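Local coordinates for aminopeptidase-like protein (PDB 5JM6) that probably acts as a zinc-dependent aminopeptidase of the M18 family and forms a dodecamer linked to selective autophagy through the Cvt pathway, at residues V247-Q257 with D273-E281; P410-L418 with M490-G499. One frame throughout, in Å; residues are numbered along the deposited sequence.

The two contacts lie on opposite sides of the chain's centre, with their centres about 45 Å apart, and they share no helix or strand. Contact 1 is partly buried. It sets a loop against the start of strand 277-286 in the six-stranded antiparallel sheet, away from the zinc sites. Its chemistry is mostly aromatic and apolar, with a weak hydrogen bond near the surface. Contact 2 is buried. It joins the loop before strand 417-419 to the turn between strand 489-492 and helix 495-514. Here hydrogen bonds and apolar packing combine: an aspartate and an asparagine bind backbone amides, and leucines pack beside them. Each contact also borders another subunit.

Contact 1: residues V247-Q257 with D273-E281; sequences VGKPGSFASTQ and DPDSILNWE
F253 packs on N279 and W280 where a loop meets the first residues of strand 277-286, part of the six-stranded antiparallel sheet. CG of F253 is anti to the backbone N (chi1 175°), which lays the ring across the strand. N279 CA sits over the ring in a CH-pi contact, 3.5 Å from the centroid of the F253 ring. T256 OG1 lies off-centre over the opposite face. The edge of F253 points into the face of W280 as a T-shaped pair: the F253 ring and the five-membered ring of W280 have centroids 4.9 Å apart and planes at 85°. I277 adds its CG2, 4.0 Å from F253 CD2.

Q257 runs along the indole edge from CH2 and CZ2 to NE1, with OE1 near the ring plane. Q257 CG is 3.5 Å from W280 CZ2, and the amide stands nearly perpendicular to the ring. Q257 NE2 donates to T256 OG1 at 3.1 Å, which ties down the amide.

At the other end, A254 CB meets P274 CB at 4.0 Å, and V247 CG1 rests on the same proline. K249 N makes a weak hydrogen bond to D275 OD1 at 3.5 Å. W280 and I277 also touch helix 259-268, and N279 packs on M433 of a second subunit. The one assigned hydrogen bond across the contact is weak, so ring packing and burial of apolar surface probably dominate.

Contact 2: residues P410-L418 with M490-G499; sequences PRLNVGVAL and MTGSLDPGLG
L412 lies against the backbone of G492, and its side chain can be followed outward from there. L412 CB is 3.9 Å from D495 OD2 and also near G492 N. CG stays close to that same amide. L412 CD1 lies by the T491-G492 peptide, 3.7 Å from G492 N, and also near the methyl CE of M490. L412 CD2 turns to D495 OD2, also at 3.7 Å.

The polar part lies beside it. D495 OD2 is gripped by two amides. N413 N donates to D495 OD2 at 3.2 Å and 165°, arriving from above the carboxylate plane. G492 N donates to D495 OD2 at 3.0 Å on the anti lone pair. An alanine in place of D495 would probably leave the amides of N413 and G492 without their shared acceptor and weaken the hold of the loop on the turn.

N413 returns the tie. CG anti to the carbonyl carbon (chi1 -71°) brings OD1 to the turn, where L494 N donates to N413 OD1 at 2.8 Å, from 36° above the carbonyl plane. N413 ND2 bonds weakly to E298 O. Further along, L498 CD1 rests on the loop backbone, 3.5 Å from V414 N.

The contact thus fastens the loop to the type I turn G492-D495, where strand 489-492 passes into helix 495-514. F299 of strand 299-302 packs on L412, and strand 473-481 lies against D495 and V416. Strand 448-450 holds the loop through Q448, and N233 of a third subunit bonds to L412 O.

Contact 1: residues V247-Q257 with D273-E281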
loop_
_atom_site.group_PDB
_atom_site.type_symbol
_atom_site.label_atom_id
_atom_site.label_comp_id
_atom_site.label_asym_id
_atom_site.label_seq_id
_atom_site.Cartn_x
_atom_site.Cartn_y
_atom_site.Cartn_z
ATOM N N VAL A 247 22.280 -42.142 28.342
ATOM C CA VAL A 247 22.192 -43.566 28.103
ATOM C C VAL A 247 23.146 -43.944 26.975
ATOM O O VAL A 247 22.968 -43.523 25.835
ATOM C CB VAL A 247 20.738 -43.964 27.783
ATOM C CG1 VAL A 247 20.670 -45.323 27.210
ATOM C CG2 VAL A 247 19.896 -43.902 29.043
ATOM N N GLY A 248 24.178 -44.714 27.310
ATOM C CA GLY A 248 25.140 -45.172 26.323
ATOM C C GLY A 248 26.458 -44.420 26.270
ATOM O O GLY A 248 26.544 -43.256 26.666
ATOM N N LYS A 249 27.479 -45.104 25.753
ATOM C CA LYS A 249 28.811 -44.544 25.544
ATOM C C LYS A 249 28.673 -43.194 24.848
ATOM O O LYS A 249 27.871 -43.058 23.925
ATOM C CB LYS A 249 29.670 -45.535 24.736
ATOM C CG LYS A 249 30.706 -44.942 23.785
ATOM C CD LYS A 249 30.274 -45.095 22.328
ATOM C CE LYS A 249 31.224 -44.366 21.385
ATOM N NZ LYS A 249 30.721 -44.298 19.982
ATOM N N PRO A 250 29.414 -42.177 25.326
ATOM C CA PRO A 250 29.148 -40.775 24.962
ATOM C C PRO A 250 29.042 -40.520 23.456
ATOM O O PRO A 250 28.413 -39.540 23.056
ATOM C CB PRO A 250 30.348 -40.018 25.543
ATOM C CG PRO A 250 30.929 -40.912 26.572
ATOM C CD PRO A 250 30.604 -42.319 26.184
ATOM N N GLY A 251 29.632 -41.383 22.636
ATOM C CA GLY A 251 29.589 -41.192 21.198
ATOM C C GLY A 251 28.599 -42.067 20.446
ATOM O O GLY A 251 28.550 -42.026 19.217
ATOM N N SER A 252 27.804 -42.852 21.170
ATOM C CA SER A 252 26.917 -43.824 20.532
ATOM C C SER A 252 25.645 -43.192 19.977
ATOM O O SER A 252 25.391 -42.004 20.176
ATOM C CB SER A 252 26.546 -44.927 21.525
ATOM O OG SER A 252 25.811 -44.401 22.616
ATOM N N PHE A 253 24.833 -44.002 19.303
ATOM C CA PHE A 253 23.568 -43.523 18.759
ATOM C C PHE A 253 22.594 -43.192 19.881
ATOM O O PHE A 253 21.877 -42.195 19.810
ATOM C CB PHE A 253 22.944 -44.556 17.814
ATOM C CG PHE A 253 21.573 -44.172 17.317
ATOM C CD1 PHE A 253 21.426 -43.383 16.188
ATOM C CD2 PHE A 253 20.433 -44.605 17.978
ATOM C CE1 PHE A 253 20.169 -43.028 15.731
ATOM C CE2 PHE A 253 19.173 -44.252 17.527
ATOM C CZ PHE A 253 19.042 -43.464 16.401
ATOM N N ALA A 254 22.569 -44.033 20.911
ATOM C CA ALA A 254 21.641 -43.848 22.023
ATOM C C ALA A 254 21.791 -42.466 22.653
ATOM O O ALA A 254 20.810 -41.867 23.089
ATOM C CB ALA A 254 21.842 -44.934 23.069
ATOM N N SER A 255 23.016 -41.952 22.679
ATOM C CA SER A 255 23.273 -40.653 23.290
ATOM C C SER A 255 22.636 -39.491 22.521
ATOM O O SER A 255 22.466 -38.406 23.073
ATOM C CB SER A 255 24.778 -40.417 23.425
ATOM O OG SER A 255 25.391 -40.309 22.153
ATOM N N THR A 256 22.283 -39.706 21.255
ATOM C CA THR A 256 21.680 -38.638 20.453
ATOM C C THR A 256 20.173 -38.521 20.667
ATOM O O THR A 256 19.532 -37.620 20.129
ATOM C CB THR A 256 21.933 -38.835 18.943
ATOM O OG1 THR A 256 21.452 -40.122 18.532
ATOM C CG2 THR A 256 23.415 -38.723 18.625
ATOM N N GLN A 257 19.621 -39.419 21.476
ATOM C CA GLN A 257 18.175 -39.568 21.609
ATOM C C GLN A 257 17.723 -39.264 23.034
ATOM O O GLN A 257 18.547 -39.236 23.948
ATOM C CB GLN A 257 17.758 -40.987 21.214
ATOM C CG GLN A 257 18.324 -41.449 19.885
ATOM C CD GLN A 257 17.641 -40.791 18.705
ATOM O OE1 GLN A 257 16.414 -40.733 18.638
ATOM N NE2 GLN A 257 18.433 -40.276 17.773
ATOM N N ASP A 273 21.294 -53.490 26.972
ATOM C CA ASP A 273 22.399 -52.586 26.656
ATOM C C ASP A 273 22.088 -51.605 25.521
ATOM O O ASP A 273 21.910 -52.011 24.372
ATOM C CB ASP A 273 23.644 -53.401 26.304
ATOM C CG ASP A 273 24.906 -52.561 26.283
ATOM O OD1 ASP A 273 25.518 -52.430 25.205
ATOM O OD2 ASP A 273 25.286 -52.033 27.349
ATOM N N PRO A 274 22.054 -50.303 25.840
ATOM C CA PRO A 274 21.781 -49.211 24.895
ATOM C C PRO A 274 22.664 -49.236 23.654
ATOM O O PRO A 274 22.306 -48.666 22.625
ATOM C CB PRO A 274 22.083 -47.963 25.713
ATOM C CG PRO A 274 21.892 -48.382 27.122
ATOM C CD PRO A 274 22.277 -49.808 27.210
ATOM N N ASP A 275 23.815 -49.883 23.758
ATOM C CA ASP A 275 24.790 -49.853 22.683
ATOM C C ASP A 275 24.465 -50.886 21.606
ATOM O O ASP A 275 25.178 -51.000 20.610
ATOM C CB ASP A 275 26.195 -50.063 23.248
ATOM C CG ASP A 275 26.618 -48.934 24.174
ATOM O OD1 ASP A 275 26.726 -47.784 23.697
ATOM O OD2 ASP A 275 26.832 -49.190 25.379
ATOM N N SER A 276 23.376 -51.625 21.813
ATOM C CA SER A 276 22.888 -52.596 20.835
ATOM C C SER A 276 22.028 -51.955 19.748
ATOM O O SER A 276 21.681 -52.606 18.762
ATOM C CB SER A 276 22.084 -53.695 21.529
ATOM O OG SER A 276 22.892 -54.439 22.422
ATOM N N ILE A 277 21.667 -50.690 19.935
ATOM C CA ILE A 277 20.902 -49.975 18.922
ATOM C C ILE A 277 21.845 -49.119 18.083
ATOM O O ILE A 277 22.460 -48.178 18.585
ATOM C CB ILE A 277 19.802 -49.100 19.548
ATOM C CG1 ILE A 277 18.840 -49.975 20.357
ATOM C CG2 ILE A 277 19.048 -48.340 18.470
ATOM C CD1 ILE A 277 17.686 -49.221 20.968
ATOM N N LEU A 278 21.982 -49.482 16.811
ATOM C CA LEU A 278 22.860 -48.770 15.890
ATOM C C LEU A 278 22.181 -47.524 15.325
ATOM O O LEU A 278 22.837 -46.523 15.029
ATOM C CB LEU A 278 23.302 -49.697 14.753
ATOM C CG LEU A 278 23.820 -51.085 15.154
ATOM C CD1 LEU A 278 24.149 -51.920 13.926
ATOM C CD2 LEU A 278 25.032 -50.987 16.070
ATOM N N ASN A 279 20.860 -47.601 15.198
ATOM C CA ASN A 279 20.042 -46.537 14.630
ATOM C C ASN A 279 18.583 -46.949 14.721
ATOM O O ASN A 279 18.278 -48.096 15.046
ATOM C CB ASN A 279 20.420 -46.263 13.170
ATOM C CG ASN A 279 20.415 -44.784 12.832
ATOM O OD1 ASN A 279 19.361 -44.152 12.766
ATOM N ND2 ASN A 279 21.599 -44.227 12.605
ATOM N N TRP A 280 17.679 -46.017 14.453
ATOM C CA TRP A 280 16.285 -46.382 14.270
ATOM C C TRP A 280 15.596 -45.401 13.338
ATOM O O TRP A 280 16.072 -44.286 13.125
ATOM C CB TRP A 280 15.535 -46.469 15.609
ATOM C CG TRP A 280 15.491 -45.214 16.450
ATOM C CD1 TRP A 280 15.336 -43.928 16.013
ATOM C CD2 TRP A 280 15.507 -45.147 17.881
ATOM N NE1 TRP A 280 15.304 -43.065 17.081
ATOM C CE2 TRP A 280 15.402 -43.789 18.239
ATOM C CE3 TRP A 280 15.617 -46.105 18.894
ATOM C CZ2 TRP A 280 15.401 -43.366 19.566
ATOM C CZ3 TRP A 280 15.620 -45.680 20.211
ATOM C CH2 TRP A 280 15.514 -44.323 20.534
ATOM N N GLU A 281 14.494 -45.843 12.750
ATOM C CA GLU A 281 13.667 -44.965 11.950
ATOM C C GLU A 281 12.304 -44.872 12.613
ATOM O O GLU A 281 11.497 -45.793 12.514
ATOM C CB GLU A 281 13.560 -45.500 10.523
ATOM C CG GLU A 281 13.824 -44.473 9.444
ATOM C CD GLU A 281 14.050 -45.109 8.089
ATOM O OE1 GLU A 281 13.419 -44.662 7.109
ATOM O OE2 GLU A 281 14.863 -46.054 8.002
#

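Contact 2: residues P410-L418 with M490-G499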
loop_
_atom_site.group_PDB
_atom_site.type_symbol
_atom_site.label_atom_id
_atom_site.label_comp_id
_atom_site.label_asym_id
_atom_site.label_seq_id
_atom_site.Cartn_x
_atom_site.Cartn_y
_atom_site.Cartn_z
ATOM N N PRO A 410 -17.166 -36.945 -6.985
ATOM C CA PRO A 410 -17.666 -38.249 -6.530
ATOM C C PRO A 410 -18.232 -38.270 -5.113
ATOM O O PRO A 410 -17.822 -37.494 -4.248
ATOM C CB PRO A 410 -16.424 -39.150 -6.608
ATOM C CG PRO A 410 -15.409 -38.376 -7.398
ATOM C CD PRO A 410 -15.700 -36.946 -7.109
ATOM N N ARG A 411 -19.166 -39.178 -4.887
ATOM C CA ARG A 411 -19.828 -39.353 -3.605
ATOM C C ARG A 411 -19.231 -40.476 -2.781
ATOM O O ARG A 411 -18.465 -41.284 -3.282
ATOM C CB ARG A 411 -21.304 -39.650 -3.836
ATOM C CG ARG A 411 -21.956 -38.749 -4.858
ATOM C CD ARG A 411 -22.418 -37.449 -4.235
ATOM N NE ARG A 411 -23.865 -37.395 -4.107
ATOM C CZ ARG A 411 -24.642 -36.625 -4.853
ATOM N NH1 ARG A 411 -24.105 -35.840 -5.767
ATOM N NH2 ARG A 411 -25.951 -36.628 -4.678
ATOM N N LEU A 412 -19.581 -40.519 -1.504
ATOM C CA LEU A 412 -19.123 -41.584 -0.624
ATOM C C LEU A 412 -20.082 -42.762 -0.710
ATOM O O LEU A 412 -21.275 -42.579 -0.953
ATOM C CB LEU A 412 -19.006 -41.102 0.821
ATOM C CG LEU A 412 -17.970 -40.023 1.124
ATOM C CD1 LEU A 412 -17.917 -39.767 2.620
ATOM C CD2 LEU A 412 -16.604 -40.428 0.592
ATOM N N ASN A 413 -19.536 -43.966 -0.554
ATOM C CA ASN A 413 -20.314 -45.205 -0.568
ATOM C C ASN A 413 -21.048 -45.427 -1.886
ATOM O O ASN A 413 -22.221 -45.798 -1.910
ATOM C CB ASN A 413 -21.304 -45.230 0.600
ATOM C CG ASN A 413 -20.618 -45.418 1.938
ATOM O OD1 ASN A 413 -19.472 -45.867 2.002
ATOM N ND2 ASN A 413 -21.315 -45.083 3.017
ATOM N N VAL A 414 -20.333 -45.213 -2.982
ATOM C CA VAL A 414 -20.879 -45.406 -4.318
ATOM C C VAL A 414 -19.959 -46.332 -5.100
ATOM O O VAL A 414 -20.371 -47.390 -5.575
ATOM C CB VAL A 414 -21.059 -44.068 -5.057
ATOM C CG1 VAL A 414 -21.275 -44.296 -6.538
ATOM C CG2 VAL A 414 -22.227 -43.299 -4.463
ATOM N N GLY A 415 -18.712 -45.911 -5.254
ATOM C CA GLY A 415 -17.741 -46.716 -5.956
ATOM C C GLY A 415 -16.514 -45.907 -6.289
ATOM O O GLY A 415 -16.376 -44.753 -5.884
ATOM N N VAL A 416 -15.622 -46.522 -7.048
ATOM C CA VAL A 416 -14.354 -45.909 -7.370
ATOM C C VAL A 416 -14.505 -44.826 -8.440
ATOM O O VAL A 416 -15.359 -44.920 -9.322
ATOM C CB VAL A 416 -13.361 -46.976 -7.826
ATOM C CG1 VAL A 416 -12.000 -46.408 -7.844
ATOM C CG2 VAL A 416 -13.391 -48.146 -6.862
ATOM N N ALA A 417 -13.679 -43.790 -8.340
ATOM C CA ALA A 417 -13.695 -42.696 -9.299
ATOM C C ALA A 417 -12.575 -42.845 -10.317
ATOM O O ALA A 417 -11.429 -43.117 -9.958
ATOM C CB ALA A 417 -13.578 -41.359 -8.580
ATOM N N LEU A 418 -12.911 -42.670 -11.591
ATOM C CA LEU A 418 -11.892 -42.584 -12.625
ATOM C C LEU A 418 -11.446 -41.132 -12.706
ATOM O O LEU A 418 -12.238 -40.242 -13.020
ATOM C CB LEU A 418 -12.417 -43.078 -13.977
ATOM C CG LEU A 418 -12.463 -44.588 -14.251
ATOM C CD1 LEU A 418 -13.143 -45.365 -13.136
ATOM C CD2 LEU A 418 -13.158 -44.862 -15.571
ATOM N N MET A 490 -11.540 -38.798 6.279
ATOM C CA MET A 490 -12.762 -39.597 6.278
ATOM C C MET A 490 -13.145 -40.094 4.883
ATOM O O MET A 490 -12.963 -39.390 3.891
ATOM C CB MET A 490 -13.922 -38.790 6.868
ATOM C CG MET A 490 -14.190 -37.478 6.145
ATOM S SD MET A 490 -15.598 -36.556 6.791
ATOM C CE MET A 490 -16.968 -37.512 6.154
ATOM N N THR A 491 -13.657 -41.320 4.821
ATOM C CA THR A 491 -14.381 -41.808 3.649
ATOM C C THR A 491 -15.632 -42.526 4.131
ATOM O O THR A 491 -15.892 -42.594 5.333
ATOM C CB THR A 491 -13.551 -42.776 2.770
ATOM O OG1 THR A 491 -13.368 -44.023 3.452
ATOM C CG2 THR A 491 -12.202 -42.183 2.425
ATOM N N GLY A 492 -16.405 -43.061 3.195
ATOM C CA GLY A 492 -17.563 -43.858 3.543
ATOM C C GLY A 492 -17.151 -45.216 4.079
ATOM O O GLY A 492 -16.090 -45.734 3.730
ATOM N N SER A 493 -17.994 -45.796 4.924
ATOM C CA SER A 493 -17.684 -47.076 5.549
ATOM C C SER A 493 -17.659 -48.223 4.543
ATOM O O SER A 493 -17.042 -49.258 4.793
ATOM C CB SER A 493 -18.689 -47.382 6.658
ATOM O OG SER A 493 -20.002 -47.461 6.135
ATOM N N LEU A 494 -18.331 -48.045 3.411
ATOM C CA LEU A 494 -18.356 -49.079 2.381
ATOM C C LEU A 494 -17.277 -48.887 1.330
ATOM O O LEU A 494 -17.109 -49.725 0.447
ATOM C CB LEU A 494 -19.716 -49.114 1.693
ATOM C CG LEU A 494 -20.912 -49.384 2.596
ATOM C CD1 LEU A 494 -22.184 -49.267 1.784
ATOM C CD2 LEU A 494 -20.787 -50.758 3.231
ATOM N N ASP A 495 -16.552 -47.780 1.414
ATOM C CA ASP A 495 -15.576 -47.455 0.385
ATOM C C ASP A 495 -14.379 -48.418 0.298
ATOM O O ASP A 495 -13.907 -48.687 -0.806
ATOM C CB ASP A 495 -15.107 -46.011 0.557
ATOM C CG ASP A 495 -15.991 -45.032 -0.201
ATOM O OD1 ASP A 495 -16.160 -45.218 -1.425
ATOM O OD2 ASP A 495 -16.538 -44.099 0.424
ATOM N N PRO A 496 -13.869 -48.929 1.439
ATOM C CA PRO A 496 -12.843 -49.963 1.249
ATOM C C PRO A 496 -13.370 -51.180 0.491
ATOM O O PRO A 496 -12.743 -51.599 -0.479
ATOM C CB PRO A 496 -12.456 -50.340 2.681
ATOM C CG PRO A 496 -12.754 -49.122 3.476
ATOM C CD PRO A 496 -13.987 -48.532 2.854
ATOM N N GLY A 497 -14.524 -51.698 0.902
ATOM C CA GLY A 497 -15.117 -52.862 0.268
ATOM C C GLY A 497 -15.412 -52.642 -1.203
ATOM O O GLY A 497 -15.079 -53.479 -2.043
ATOM N N LEU A 498 -16.035 -51.510 -1.516
ATOM C CA LEU A 498 -16.319 -51.162 -2.902
ATOM C C LEU A 498 -15.021 -51.073 -3.701
ATOM O O LEU A 498 -14.998 -51.361 -4.897
ATOM C CB LEU A 498 -17.095 -49.846 -2.983
ATOM C CG LEU A 498 -18.540 -49.873 -2.471
ATOM C CD1 LEU A 498 -19.103 -48.465 -2.369
ATOM C CD2 LEU A 498 -19.418 -50.737 -3.367
ATOM N N GLY A 499 -13.940 -50.692 -3.027
ATOM C CA GLY A 499 -12.628 -50.655 -3.644
ATOM C C GLY A 499 -12.116 -52.029 -4.040
ATOM O O GLY A 499 -11.761 -52.246 -5.200
#